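Biotin protein ligase-like protein of unknown function (Silicibacter sp., PDB 3BFM) is of unknown function but resembles biotin protein ligases and belongs to the biotin/lipoate protein ligase family. Local coordinates at residues A[95-107]-A[139-151]. Residues are numbered along the deposited sequence; the frame is centred on the assembly and turned at random.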
loop_
_atom_site.group_PDB
_atom_site.type_symbol
_atom_site.label_atom_id
_atom_site.label_comp_id
_atom_site.label_asym_id
_atom_site.label_seq_id
_atom_site.Cartn_x
_atom_site.Cartn_y
_atom_site.Cartn_z
ATOM N N GLY A 95 21.972 -0.510 -11.787
ATOM C CA GLY A 95 20.610 -0.166 -12.165
ATOM C C GLY A 95 20.304 -0.181 -13.656
ATOM O O GLY A 95 19.120 -0.117 -14.033
ATOM N N ALA A 96 21.316 -0.238 -14.507
ATOM C CA ALA A 96 21.084 -0.338 -15.934
ATOM C C ALA A 96 20.319 -1.597 -16.302
ATOM O O ALA A 96 20.418 -2.652 -15.630
ATOM C CB ALA A 96 22.396 -0.258 -16.721
ATOM N N LEU A 97 19.483 -1.492 -17.335
ATOM C CA LEU A 97 18.721 -2.645 -17.763
ATOM C C LEU A 97 19.298 -3.164 -19.065
ATOM O O LEU A 97 19.777 -2.379 -19.857
ATOM C CB LEU A 97 17.215 -2.280 -17.953
ATOM C CG LEU A 97 16.454 -1.888 -16.692
ATOM C CD1 LEU A 97 15.020 -1.278 -16.970
ATOM C CD2 LEU A 97 16.332 -3.091 -15.760
ATOM N N ARG A 98 19.232 -4.472 -19.290
ATOM C CA ARG A 98 19.632 -5.034 -20.562
ATOM C C ARG A 98 18.557 -5.924 -21.095
ATOM O O ARG A 98 17.994 -6.730 -20.364
ATOM C CB ARG A 98 20.927 -5.842 -20.451
ATOM C CG ARG A 98 22.138 -5.006 -20.037
ATOM C CD ARG A 98 23.430 -5.527 -20.626
ATOM N NE ARG A 98 24.445 -4.490 -20.466
ATOM C CZ ARG A 98 25.124 -3.881 -21.437
ATOM N NH1 ARG A 98 25.025 -4.241 -22.718
ATOM N NH2 ARG A 98 25.989 -2.926 -21.107
ATOM N N ILE A 99 18.258 -5.755 -22.381
ATOM C CA ILE A 99 17.274 -6.596 -23.049
ATOM C C ILE A 99 17.979 -7.247 -24.215
ATOM O O ILE A 99 18.607 -6.551 -25.018
ATOM C CB ILE A 99 16.018 -5.769 -23.467
ATOM C CG1 ILE A 99 15.343 -5.249 -22.185
ATOM C CG2 ILE A 99 15.069 -6.612 -24.257
ATOM C CD1 ILE A 99 14.059 -4.394 -22.396
ATOM N N ASN A 100 17.913 -8.577 -24.258
ATOM C CA ASN A 100 18.692 -9.386 -25.210
ATOM C C ASN A 100 20.148 -8.936 -25.284
ATOM O O ASN A 100 20.732 -8.848 -26.362
ATOM C CB ASN A 100 18.017 -9.325 -26.590
ATOM C CG ASN A 100 16.592 -9.869 -26.583
ATOM O OD1 ASN A 100 16.274 -10.832 -25.889
ATOM N ND2 ASN A 100 15.724 -9.243 -27.367
ATOM N N GLY A 101 20.737 -8.637 -24.127
ATOM C CA GLY A 101 22.139 -8.282 -24.011
ATOM C C GLY A 101 22.497 -6.833 -24.262
ATOM O O GLY A 101 23.643 -6.444 -24.044
ATOM N N ALA A 102 21.532 -6.035 -24.709
ATOM C CA ALA A 102 21.750 -4.637 -25.056
ATOM C C ALA A 102 21.161 -3.691 -24.020
ATOM O O ALA A 102 20.056 -3.901 -23.531
ATOM C CB ALA A 102 21.148 -4.332 -26.403
ATOM N N ARG A 103 21.908 -2.633 -23.736
ATOM C CA ARG A 103 21.491 -1.598 -22.805
ATOM C C ARG A 103 20.211 -0.966 -23.314
ATOM O O ARG A 103 20.137 -0.558 -24.466
ATOM C CB ARG A 103 22.566 -0.544 -22.673
ATOM C CG ARG A 103 22.244 0.617 -21.780
ATOM C CD ARG A 103 21.934 0.237 -20.264
ATOM N NE ARG A 103 21.500 1.460 -19.618
ATOM C CZ ARG A 103 22.301 2.407 -19.157
ATOM N NH1 ARG A 103 23.626 2.259 -19.145
ATOM N NH2 ARG A 103 21.767 3.514 -18.685
ATOM N N CYS A 104 19.202 -0.928 -22.447
ATOM C CA CYS A 104 17.845 -0.571 -22.843
ATOM C C CYS A 104 17.158 -0.064 -21.582
ATOM O O CYS A 104 16.415 -0.781 -20.935
ATOM C CB CYS A 104 17.109 -1.775 -23.407
ATOM S SG CYS A 104 15.440 -1.385 -24.075
ATOM N N GLY A 105 17.495 1.152 -21.214
ATOM C CA GLY A 105 16.894 1.774 -20.034
ATOM C C GLY A 105 17.640 1.549 -18.745
ATOM O O GLY A 105 18.734 0.970 -18.697
ATOM N N ARG A 106 17.046 2.021 -17.666
ATOM C CA ARG A 106 17.722 1.939 -16.367
ATOM C C ARG A 106 16.746 2.209 -15.260
ATOM O O ARG A 106 15.693 2.865 -15.462
ATOM C CB ARG A 106 18.843 2.951 -16.267
ATOM C CG ARG A 106 18.361 4.304 -16.433
ATOM C CD ARG A 106 19.394 5.373 -16.182
ATOM N NE ARG A 106 18.775 6.668 -16.455
ATOM C CZ ARG A 106 19.389 7.847 -16.303
ATOM N NH1 ARG A 106 20.644 7.905 -15.856
ATOM N NH2 ARG A 106 18.731 8.967 -16.595
ATOM N N LEU A 107 17.081 1.665 -14.106
ATOM C CA LEU A 107 16.470 2.029 -12.846
ATOM C C LEU A 107 17.384 2.985 -12.095
ATOM O O LEU A 107 18.588 2.760 -12.008
ATOM C CB LEU A 107 16.227 0.799 -11.984
ATOM C CG LEU A 107 15.139 -0.167 -12.448
ATOM C CD1 LEU A 107 15.329 -1.543 -11.725
ATOM C CD2 LEU A 107 13.755 0.379 -12.209
ATOM N N GLU A 139 22.544 12.559 -26.872
ATOM C CA GLU A 139 23.446 11.591 -26.238
ATOM C C GLU A 139 22.676 10.594 -25.361
ATOM O O GLU A 139 21.865 10.989 -24.523
ATOM C CB GLU A 139 24.499 12.316 -25.389
ATOM N N THR A 140 22.943 9.305 -25.563
ATOM C CA THR A 140 22.259 8.243 -24.832
ATOM C C THR A 140 23.168 7.042 -24.614
ATOM O O THR A 140 23.951 6.681 -25.502
ATOM C CB THR A 140 21.000 7.752 -25.592
ATOM O OG1 THR A 140 20.267 6.838 -24.772
ATOM C CG2 THR A 140 21.379 7.056 -26.912
ATOM N N PRO A 141 23.051 6.395 -23.440
ATOM C CA PRO A 141 23.741 5.138 -23.238
ATOM C C PRO A 141 23.006 3.957 -23.899
ATOM O O PRO A 141 23.559 2.877 -24.018
ATOM C CB PRO A 141 23.745 4.988 -21.706
ATOM C CG PRO A 141 22.548 5.708 -21.251
ATOM C CD PRO A 141 22.271 6.799 -22.253
ATOM N N ASP A 142 21.761 4.145 -24.322
ATOM C CA ASP A 142 20.958 3.004 -24.784
ATOM C C ASP A 142 21.404 2.468 -26.130
ATOM O O ASP A 142 21.640 3.234 -27.045
ATOM C CB ASP A 142 19.474 3.401 -24.871
ATOM C CG ASP A 142 18.889 3.791 -23.513
ATOM O OD1 ASP A 142 19.199 3.122 -22.500
ATOM O OD2 ASP A 142 18.129 4.783 -23.471
ATOM N N GLU A 143 21.459 1.152 -26.252
ATOM C CA GLU A 143 21.842 0.478 -27.483
ATOM C C GLU A 143 20.654 -0.085 -28.264
ATOM O O GLU A 143 20.776 -0.393 -29.450
ATOM C CB GLU A 143 22.833 -0.638 -27.144
ATOM C CG GLU A 143 23.990 -0.136 -26.317
ATOM C CD GLU A 143 24.918 -1.237 -25.784
ATOM O OE1 GLU A 143 24.456 -2.274 -25.240
ATOM O OE2 GLU A 143 26.144 -1.021 -25.883
ATOM N N THR A 144 19.503 -0.225 -27.610
ATOM C CA THR A 144 18.297 -0.700 -28.273
ATOM C C THR A 144 17.093 -0.046 -27.599
ATOM O O THR A 144 17.240 0.895 -26.828
ATOM C CB THR A 144 18.192 -2.237 -28.229
ATOM O OG1 THR A 144 17.158 -2.699 -29.117
ATOM C CG2 THR A 144 17.916 -2.741 -26.820
ATOM N N ALA A 145 15.911 -0.544 -27.924
ATOM C CA ALA A 145 14.671 -0.055 -27.359
ATOM C C ALA A 145 13.739 -1.247 -27.334
ATOM O O ALA A 145 13.891 -2.182 -28.125
ATOM C CB ALA A 145 14.084 1.072 -28.186
ATOM N N LEU A 146 12.767 -1.215 -26.435
ATOM C CA LEU A 146 11.902 -2.350 -26.178
ATOM C C LEU A 146 11.234 -2.910 -27.420
ATOM O O LEU A 146 11.227 -4.120 -27.622
ATOM C CB LEU A 146 10.801 -1.989 -25.181
ATOM C CG LEU A 146 10.082 -3.194 -24.560
ATOM C CD1 LEU A 146 10.979 -3.965 -23.622
ATOM C CD2 LEU A 146 8.842 -2.655 -23.836
ATOM N N TYR A 147 10.662 -2.028 -28.242
ATOM C CA TYR A 147 9.892 -2.468 -29.391
ATOM C C TYR A 147 10.810 -2.869 -30.537
ATOM O O TYR A 147 10.361 -3.461 -31.520
ATOM C CB TYR A 147 8.868 -1.404 -29.822
ATOM C CG TYR A 147 7.783 -1.176 -28.807
ATOM C CD1 TYR A 147 7.342 -2.198 -27.978
ATOM C CD2 TYR A 147 7.147 0.053 -28.701
ATOM C CE1 TYR A 147 6.360 -1.978 -27.049
ATOM C CE2 TYR A 147 6.152 0.285 -27.781
ATOM C CZ TYR A 147 5.743 -0.732 -26.960
ATOM O OH TYR A 147 4.737 -0.488 -26.033
ATOM N N ALA A 148 12.092 -2.553 -30.404
ATOM C CA ALA A 148 13.096 -3.053 -31.333
ATOM C C ALA A 148 13.476 -4.502 -31.006
ATOM O O ALA A 148 14.067 -5.179 -31.843
ATOM C CB ALA A 148 14.349 -2.140 -31.323
ATOM N N GLU A 149 13.122 -4.982 -29.814
ATOM C CA GLU A 149 13.607 -6.283 -29.303
ATOM C C GLU A 149 12.555 -7.365 -29.214
ATOM O O GLU A 149 12.670 -8.272 -28.390
ATOM C CB GLU A 149 14.231 -6.082 -27.910
ATOM C CG GLU A 149 15.505 -5.274 -27.945
ATOM C CD GLU A 149 16.593 -5.950 -28.787
ATOM O OE1 GLU A 149 16.588 -7.198 -28.872
ATOM O OE2 GLU A 149 17.434 -5.220 -29.354
ATOM N N GLY A 150 11.525 -7.265 -30.047
ATOM C CA GLY A 150 10.498 -8.286 -30.119
ATOM C C GLY A 150 9.311 -8.147 -29.189
ATOM O O GLY A 150 8.550 -9.109 -29.037
ATOM N N CYS A 151 9.133 -6.966 -28.584
ATOM C CA CYS A 151 8.100 -6.763 -27.559
ATOM C C CYS A 151 6.988 -5.853 -28.045
ATOM O O CYS A 151 6.341 -5.178 -27.243
ATOM C CB CYS A 151 8.710 -6.180 -26.295
ATOM S SG CYS A 151 9.947 -7.216 -25.553
HETATM O O HOH W 1 19.192 4.182 -20.009
#
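Backbone and carboxylate hydrogen bonds tie Arg103 to Glu143. The carbonyl Arg103 O takes two amides, Glu143 N at 2.8 Å and Thr144 N, the latter almost in line with the C=O. In return Glu143 OE1 accepts from Arg103 N at 3.0 Å along a nearly straight N-H (174°), so a loop carboxylate takes up a strand N-H. Glutamate has the length for this: extended beyond CG, it passes beside Arg103 CB. Shorter Asp142 serves the next strand amide but one, with Gly105 N meeting OD1 at 2.9 Å from above the carboxylate plane; the backbone angles of Gly105 call for glycine. At the turn, Asn100 ND2 gives Glu149 OE1 a straight bond of 2.7 Å in its own amide plane, on the anti side of the carboxylate, while Thr144 OG1 donates to OE2; both oxygens are thus engaged and the carboxylate's rotation is probably fixed.

Among the charged pairs, Arg98 NH1 forms a salt bridge with Glu143 OE1, but the hydrogen bond within it is weak and bent (123°); the straighter bond goes to Gly101 O. The Arg103 guanidinium is sandwiched between Ala96 CB and the compact, rigid ring of Pro141; a water joins NH2 to Asp142 OD1.

Apolar contacts run from Thr144 inward to helix 67-82. Thr144 turns OG1 away from its own amide (chi1 -168°), toward Glu149, and presses CG2 on Ala102 CB and Cys104 CB, each at 3.6 Å. Cys104 SG lies against Ala145 CA, and Ile99 CD1 meets Leu146 CD1 tightly at 3.3 Å, both resting on Leu79.

Asn100 and Gly101, residue types that tolerate positive phi, form the type I' turn of a tight beta hairpin in the mixed sheet, along which the loop joining strand 123-130 to helix 156-175 is laid.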